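3-oxo-tetronate kinase (Haemophilus influenzae, PDB 1YZY) catalyses the ATP-dependent phosphorylation of 3-oxo-tetronate to 3-oxo-tetronate 4-phosphate in carbohydrate metabolism. Local coordinates at residues A[53-67]-A[90-104]. Numbering follows the deposited sequence.
Sequences NPVNEAIEQSLRAYQ and KGNIGPVTDALLDEL
The ring of Y66 meets L104 obliquely, with the carbonyl oxygen of its own helix, L63 O, in plane at its edge; L104 CD2 lies 3.6 Å from Y66 CE1. This is a worked example of two neighbouring helices packed side by side in a sugar-binding N-terminal domain: the 55-67 part of helix 55-71 and helix 93-104 run in roughly the same direction, and their axes come within 9.1 Å at a crossing angle of -39°. V96 and L100 set helix 93-104 on F79, while Y66, edge-to-face with F77, brings the other helix to the same strand, 77-80.

Midway, where I59 and V96 have the closest CA atoms (5.3 Å), I59 CG2 touches A99 CB at 3.6 Å. CG1 of I59 lies beside the backbone N and the chain runs on extended (chi2 177°), bringing CD1 to P95 CB, 3.9 Å away. The V55 side chain crosses the same proline at about a right angle. S62 turns its hydroxyl back onto A58 O, so this buried group is satisfied within its own helix while V96 CG1 packs against it. At the N-terminal end the side-chain amides of N53 and N92 stand 75° apart, and N92 ND2 gives a weak hydrogen bond to the backbone carbonyl, N53 O, at 3.3 Å.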
loop_
_atom_site.group_PDB
_atom_site.type_symbol
_atom_site.label_atom_id
_atom_site.label_comp_id
_atom_site.label_asym_id
_atom_site.label_seq_id
_atom_site.Cartn_x
_atom_site.Cartn_y
_atom_site.Cartn_z
ATOM N N ASN A 53 2.303 -17.645 -0.376
ATOM C CA ASN A 53 3.589 -18.310 -0.189
ATOM C C ASN A 53 3.337 -19.522 0.723
ATOM O O ASN A 53 2.208 -19.746 1.152
ATOM C CB ASN A 53 4.592 -17.337 0.455
ATOM C CG ASN A 53 4.170 -16.898 1.843
ATOM O OD1 ASN A 53 2.984 -16.855 2.157
ATOM N ND2 ASN A 53 5.143 -16.580 2.686
ATOM N N PRO A 54 4.359 -20.372 0.953
ATOM C CA PRO A 54 4.131 -21.533 1.827
ATOM C C PRO A 54 3.519 -21.102 3.162
ATOM O O PRO A 54 4.023 -20.196 3.825
ATOM C CB PRO A 54 5.536 -22.099 2.001
ATOM C CG PRO A 54 6.150 -21.823 0.658
ATOM C CD PRO A 54 5.719 -20.405 0.383
ATOM N N VAL A 55 2.475 -21.806 3.577
ATOM C CA VAL A 55 1.767 -21.468 4.805
ATOM C C VAL A 55 2.587 -21.317 6.091
ATOM O O VAL A 55 2.228 -20.510 6.952
ATOM C CB VAL A 55 0.556 -22.414 5.031
ATOM C CG1 VAL A 55 1.020 -23.861 5.158
ATOM C CG2 VAL A 55 -0.259 -21.961 6.246
ATOM N N ASN A 56 3.663 -22.087 6.250
ATOM C CA ASN A 56 4.464 -21.955 7.470
ATOM C C ASN A 56 5.374 -20.740 7.461
ATOM O O ASN A 56 5.834 -20.290 8.510
ATOM C CB ASN A 56 5.229 -23.233 7.795
ATOM C CG ASN A 56 4.474 -24.113 8.777
ATOM O OD1 ASN A 56 4.541 -23.909 9.997
ATOM N ND2 ASN A 56 3.710 -25.066 8.251
ATOM N N GLU A 57 5.652 -20.234 6.265
ATOM C CA GLU A 57 6.453 -19.029 6.112
ATOM C C GLU A 57 5.555 -17.847 6.490
ATOM O O GLU A 57 5.925 -17.013 7.321
ATOM C CB GLU A 57 6.928 -18.882 4.668
ATOM C CG GLU A 57 8.193 -19.654 4.351
ATOM C CD GLU A 57 8.570 -19.575 2.886
ATOM O OE1 GLU A 57 8.419 -18.480 2.282
ATOM O OE2 GLU A 57 9.004 -20.621 2.344
ATOM N N ALA A 58 4.367 -17.801 5.890
ATOM C CA ALA A 58 3.382 -16.752 6.165
ATOM C C ALA A 58 3.124 -16.653 7.668
ATOM O O ALA A 58 3.080 -15.565 8.227
ATOM C CB ALA A 58 2.094 -17.046 5.432
ATOM N N ILE A 59 2.972 -17.799 8.325
ATOM C CA ILE A 59 2.739 -17.822 9.761
ATOM C C ILE A 59 3.934 -17.266 10.533
ATOM O O ILE A 59 3.760 -16.466 11.459
ATOM C CB ILE A 59 2.410 -19.256 10.256
ATOM C CG1 ILE A 59 1.079 -19.712 9.659
ATOM C CG2 ILE A 59 2.344 -19.311 11.785
ATOM C CD1 ILE A 59 0.688 -21.128 10.027
ATOM N N GLU A 60 5.141 -17.710 10.185
ATOM C CA GLU A 60 6.339 -17.243 10.879
ATOM C C GLU A 60 6.581 -15.753 10.678
ATOM O O GLU A 60 6.916 -15.044 11.617
ATOM C CB GLU A 60 7.568 -18.040 10.440
ATOM C CG GLU A 60 8.843 -17.711 11.230
ATOM C CD GLU A 60 8.703 -17.945 12.737
ATOM O OE1 GLU A 60 7.878 -18.793 13.154
ATOM O OE2 GLU A 60 9.431 -17.279 13.510
ATOM N N GLN A 61 6.428 -15.295 9.444
ATOM C CA GLN A 61 6.617 -13.889 9.104
ATOM C C GLN A 61 5.617 -12.995 9.824
ATOM O O GLN A 61 5.976 -11.931 10.343
ATOM C CB GLN A 61 6.497 -13.715 7.594
ATOM C CG GLN A 61 7.553 -14.512 6.828
ATOM C CD GLN A 61 7.271 -14.638 5.338
ATOM O OE1 GLN A 61 6.275 -14.123 4.825
ATOM N NE2 GLN A 61 8.162 -15.326 4.635
ATOM N N SER A 62 4.360 -13.430 9.833
ATOM C CA SER A 62 3.276 -12.700 10.484
ATOM C C SER A 62 3.526 -12.574 11.977
ATOM O O SER A 62 3.237 -11.534 12.583
ATOM C CB SER A 62 1.937 -13.397 10.227
ATOM O OG SER A 62 1.557 -13.304 8.857
ATOM N N LEU A 63 4.047 -13.642 12.572
ATOM C CA LEU A 63 4.360 -13.653 13.992
ATOM C C LEU A 63 5.556 -12.756 14.304
ATOM O O LEU A 63 5.691 -12.246 15.419
ATOM C CB LEU A 63 4.634 -15.083 14.448
ATOM C CG LEU A 63 3.388 -15.966 14.537
ATOM C CD1 LEU A 63 3.769 -17.431 14.625
ATOM C CD2 LEU A 63 2.557 -15.540 15.736
ATOM N N ARG A 64 6.447 -12.611 13.327
ATOM C CA ARG A 64 7.627 -11.767 13.471
ATOM C C ARG A 64 7.213 -10.312 13.363
ATOM O O ARG A 64 7.749 -9.459 14.075
ATOM C CB ARG A 64 8.670 -12.104 12.401
ATOM C CG ARG A 64 9.566 -13.285 12.755
ATOM C CD ARG A 64 10.385 -13.746 11.559
ATOM N NE ARG A 64 11.107 -12.644 10.923
ATOM C CZ ARG A 64 11.209 -12.466 9.606
ATOM N NH1 ARG A 64 10.637 -13.317 8.759
ATOM N NH2 ARG A 64 11.885 -11.426 9.129
ATOM N N ALA A 65 6.280 -10.031 12.450
ATOM C CA ALA A 65 5.775 -8.673 12.250
ATOM C C ALA A 65 5.087 -8.215 13.527
ATOM O O ALA A 65 5.261 -7.077 13.969
ATOM C CB ALA A 65 4.806 -8.629 11.081
ATOM N N TYR A 66 4.315 -9.125 14.116
ATOM C CA TYR A 66 3.586 -8.869 15.352
ATOM C C TYR A 66 4.526 -8.587 16.513
ATOM O O TYR A 66 4.270 -7.699 17.327
ATOM C CB TYR A 66 2.699 -10.077 15.699
ATOM C CG TYR A 66 2.335 -10.161 17.168
ATOM C CD1 TYR A 66 1.332 -9.356 17.708
ATOM C CD2 TYR A 66 3.051 -10.989 18.036
ATOM C CE1 TYR A 66 1.059 -9.367 19.079
ATOM C CE2 TYR A 66 2.789 -11.002 19.407
ATOM C CZ TYR A 66 1.790 -10.189 19.918
ATOM O OH TYR A 66 1.532 -10.197 21.270
ATOM N N GLN A 67 5.567 -9.401 16.634
ATOM C CA GLN A 67 6.525 -9.253 17.726
ATOM C C GLN A 67 7.206 -7.899 17.651
ATOM O O GLN A 67 7.422 -7.247 18.674
ATOM C CB GLN A 67 7.546 -10.392 17.700
ATOM C CG GLN A 67 8.452 -10.436 18.912
ATOM C CD GLN A 67 7.696 -10.622 20.211
ATOM O OE1 GLN A 67 8.059 -10.051 21.240
ATOM N NE2 GLN A 67 6.654 -11.446 20.179
ATOM N N LYS A 90 -5.875 -23.850 1.868
ATOM C CA LYS A 90 -4.664 -23.718 2.672
ATOM C C LYS A 90 -4.366 -22.242 2.726
ATOM O O LYS A 90 -3.393 -21.888 3.381
ATOM C CB LYS A 90 -3.480 -24.299 1.901
ATOM C CG LYS A 90 -3.488 -25.831 1.888
ATOM C CD LYS A 90 -2.798 -26.433 0.667
ATOM C CE LYS A 90 -3.689 -26.365 -0.567
ATOM N NZ LYS A 90 -3.171 -27.209 -1.682
ATOM N N GLY A 91 -5.183 -21.411 2.074
ATOM C CA GLY A 91 -5.052 -19.961 2.026
ATOM C C GLY A 91 -4.834 -19.466 3.423
ATOM O O GLY A 91 -5.677 -19.595 4.305
ATOM N N ASN A 92 -3.659 -18.879 3.542
ATOM C CA ASN A 92 -3.037 -18.350 4.758
ATOM C C ASN A 92 -3.879 -17.427 5.624
ATOM O O ASN A 92 -3.457 -17.064 6.721
ATOM C CB ASN A 92 -1.754 -17.611 4.383
ATOM C CG ASN A 92 -0.956 -18.523 3.448
ATOM O OD1 ASN A 92 -1.061 -19.749 3.518
ATOM N ND2 ASN A 92 -0.171 -17.923 2.563
ATOM N N ILE A 93 -5.034 -16.985 5.130
ATOM C CA ILE A 93 -5.858 -16.065 5.927
ATOM C C ILE A 93 -6.229 -16.734 7.255
ATOM O O ILE A 93 -5.991 -16.178 8.329
ATOM C CB ILE A 93 -7.133 -15.617 5.166
ATOM C CG1 ILE A 93 -6.744 -14.720 3.992
ATOM C CG2 ILE A 93 -8.097 -14.869 6.096
ATOM C CD1 ILE A 93 -7.902 -14.407 3.074
ATOM N N GLY A 94 -6.763 -17.951 7.170
ATOM C CA GLY A 94 -7.150 -18.699 8.358
ATOM C C GLY A 94 -5.987 -19.086 9.249
ATOM O O GLY A 94 -6.036 -18.883 10.466
ATOM N N PRO A 95 -4.958 -19.735 8.686
ATOM C CA PRO A 95 -3.786 -20.138 9.472
ATOM C C PRO A 95 -3.144 -18.959 10.216
ATOM O O PRO A 95 -2.785 -19.078 11.390
ATOM C CB PRO A 95 -2.855 -20.685 8.403
ATOM C CG PRO A 95 -3.830 -21.331 7.431
ATOM C CD PRO A 95 -4.885 -20.276 7.314
ATOM N N VAL A 96 -2.974 -17.837 9.515
ATOM C CA VAL A 96 -2.372 -16.643 10.102
ATOM C C VAL A 96 -3.238 -16.063 11.206
ATOM O O VAL A 96 -2.718 -15.637 12.236
ATOM C CB VAL A 96 -2.078 -15.559 9.031
ATOM C CG1 VAL A 96 -1.541 -14.305 9.680
ATOM C CG2 VAL A 96 -1.057 -16.075 8.036
ATOM N N THR A 97 -4.550 -16.026 10.986
ATOM C CA THR A 97 -5.470 -15.500 11.993
ATOM C C THR A 97 -5.359 -16.351 13.256
ATOM O O THR A 97 -5.271 -15.831 14.375
ATOM C CB THR A 97 -6.948 -15.503 11.478
ATOM O OG1 THR A 97 -7.064 -14.642 10.343
ATOM C CG2 THR A 97 -7.909 -15.007 12.549
ATOM N N ASP A 98 -5.334 -17.666 13.070
ATOM C CA ASP A 98 -5.228 -18.591 14.192
ATOM C C ASP A 98 -3.920 -18.447 14.947
ATOM O O ASP A 98 -3.902 -18.498 16.176
ATOM C CB ASP A 98 -5.401 -20.019 13.709
ATOM C CG ASP A 98 -6.859 -20.321 13.446
ATOM O OD1 ASP A 98 -7.713 -19.769 14.174
ATOM O OD2 ASP A 98 -7.150 -21.101 12.516
ATOM N N ALA A 99 -2.824 -18.317 14.207
ATOM C CA ALA A 99 -1.509 -18.158 14.816
ATOM C C ALA A 99 -1.486 -16.870 15.632
ATOM O O ALA A 99 -0.969 -16.847 16.747
ATOM C CB ALA A 99 -0.441 -18.126 13.737
ATOM N N LEU A 100 -2.060 -15.809 15.070
ATOM C CA LEU A 100 -2.125 -14.515 15.738
ATOM C C LEU A 100 -2.986 -14.585 16.985
ATOM O O LEU A 100 -2.631 -14.024 18.028
ATOM C CB LEU A 100 -2.661 -13.444 14.785
ATOM C CG LEU A 100 -1.781 -13.120 13.569
ATOM C CD1 LEU A 100 -2.422 -12.037 12.700
ATOM C CD2 LEU A 100 -0.407 -12.685 14.041
ATOM N N LEU A 101 -4.137 -15.248 16.867
ATOM C CA LEU A 101 -5.048 -15.409 17.997
ATOM C C LEU A 101 -4.359 -16.166 19.117
ATOM O O LEU A 101 -4.456 -15.790 20.283
ATOM C CB LEU A 101 -6.318 -16.151 17.568
ATOM C CG LEU A 101 -7.402 -15.309 16.887
ATOM C CD1 LEU A 101 -8.476 -16.213 16.324
ATOM C CD2 LEU A 101 -7.993 -14.307 17.877
ATOM N N ASP A 102 -3.662 -17.235 18.750
ATOM C CA ASP A 102 -2.935 -18.041 19.722
ATOM C C ASP A 102 -1.879 -17.229 20.462
ATOM O O ASP A 102 -1.814 -17.248 21.696
ATOM C CB ASP A 102 -2.263 -19.222 19.027
ATOM C CG ASP A 102 -3.253 -20.275 18.588
ATOM O OD1 ASP A 102 -4.329 -20.387 19.218
ATOM O OD2 ASP A 102 -2.949 -20.997 17.618
ATOM N N GLU A 103 -1.022 -16.563 19.700
ATOM C CA GLU A 103 0.038 -15.752 20.279
ATOM C C GLU A 103 -0.516 -14.706 21.233
ATOM O O GLU A 103 0.078 -14.429 22.282
ATOM C CB GLU A 103 0.849 -15.085 19.163
ATOM C CG GLU A 103 1.864 -14.048 19.624
ATOM C CD GLU A 103 2.926 -14.588 20.569
ATOM O OE1 GLU A 103 3.341 -15.757 20.411
ATOM O OE2 GLU A 103 3.353 -13.831 21.473
ATOM N N LEU A 104 -1.665 -14.148 20.872
ATOM C CA LEU A 104 -2.314 -13.115 21.674
ATOM C C LEU A 104 -3.125 -13.580 22.887
ATOM O O LEU A 104 -3.487 -12.755 23.733
ATOM C CB LEU A 104 -3.192 -12.238 20.775
ATOM C CG LEU A 104 -2.471 -11.172 19.948
ATOM C CD1 LEU A 104 -3.368 -10.662 18.845
ATOM C CD2 LEU A 104 -2.028 -10.031 20.854
#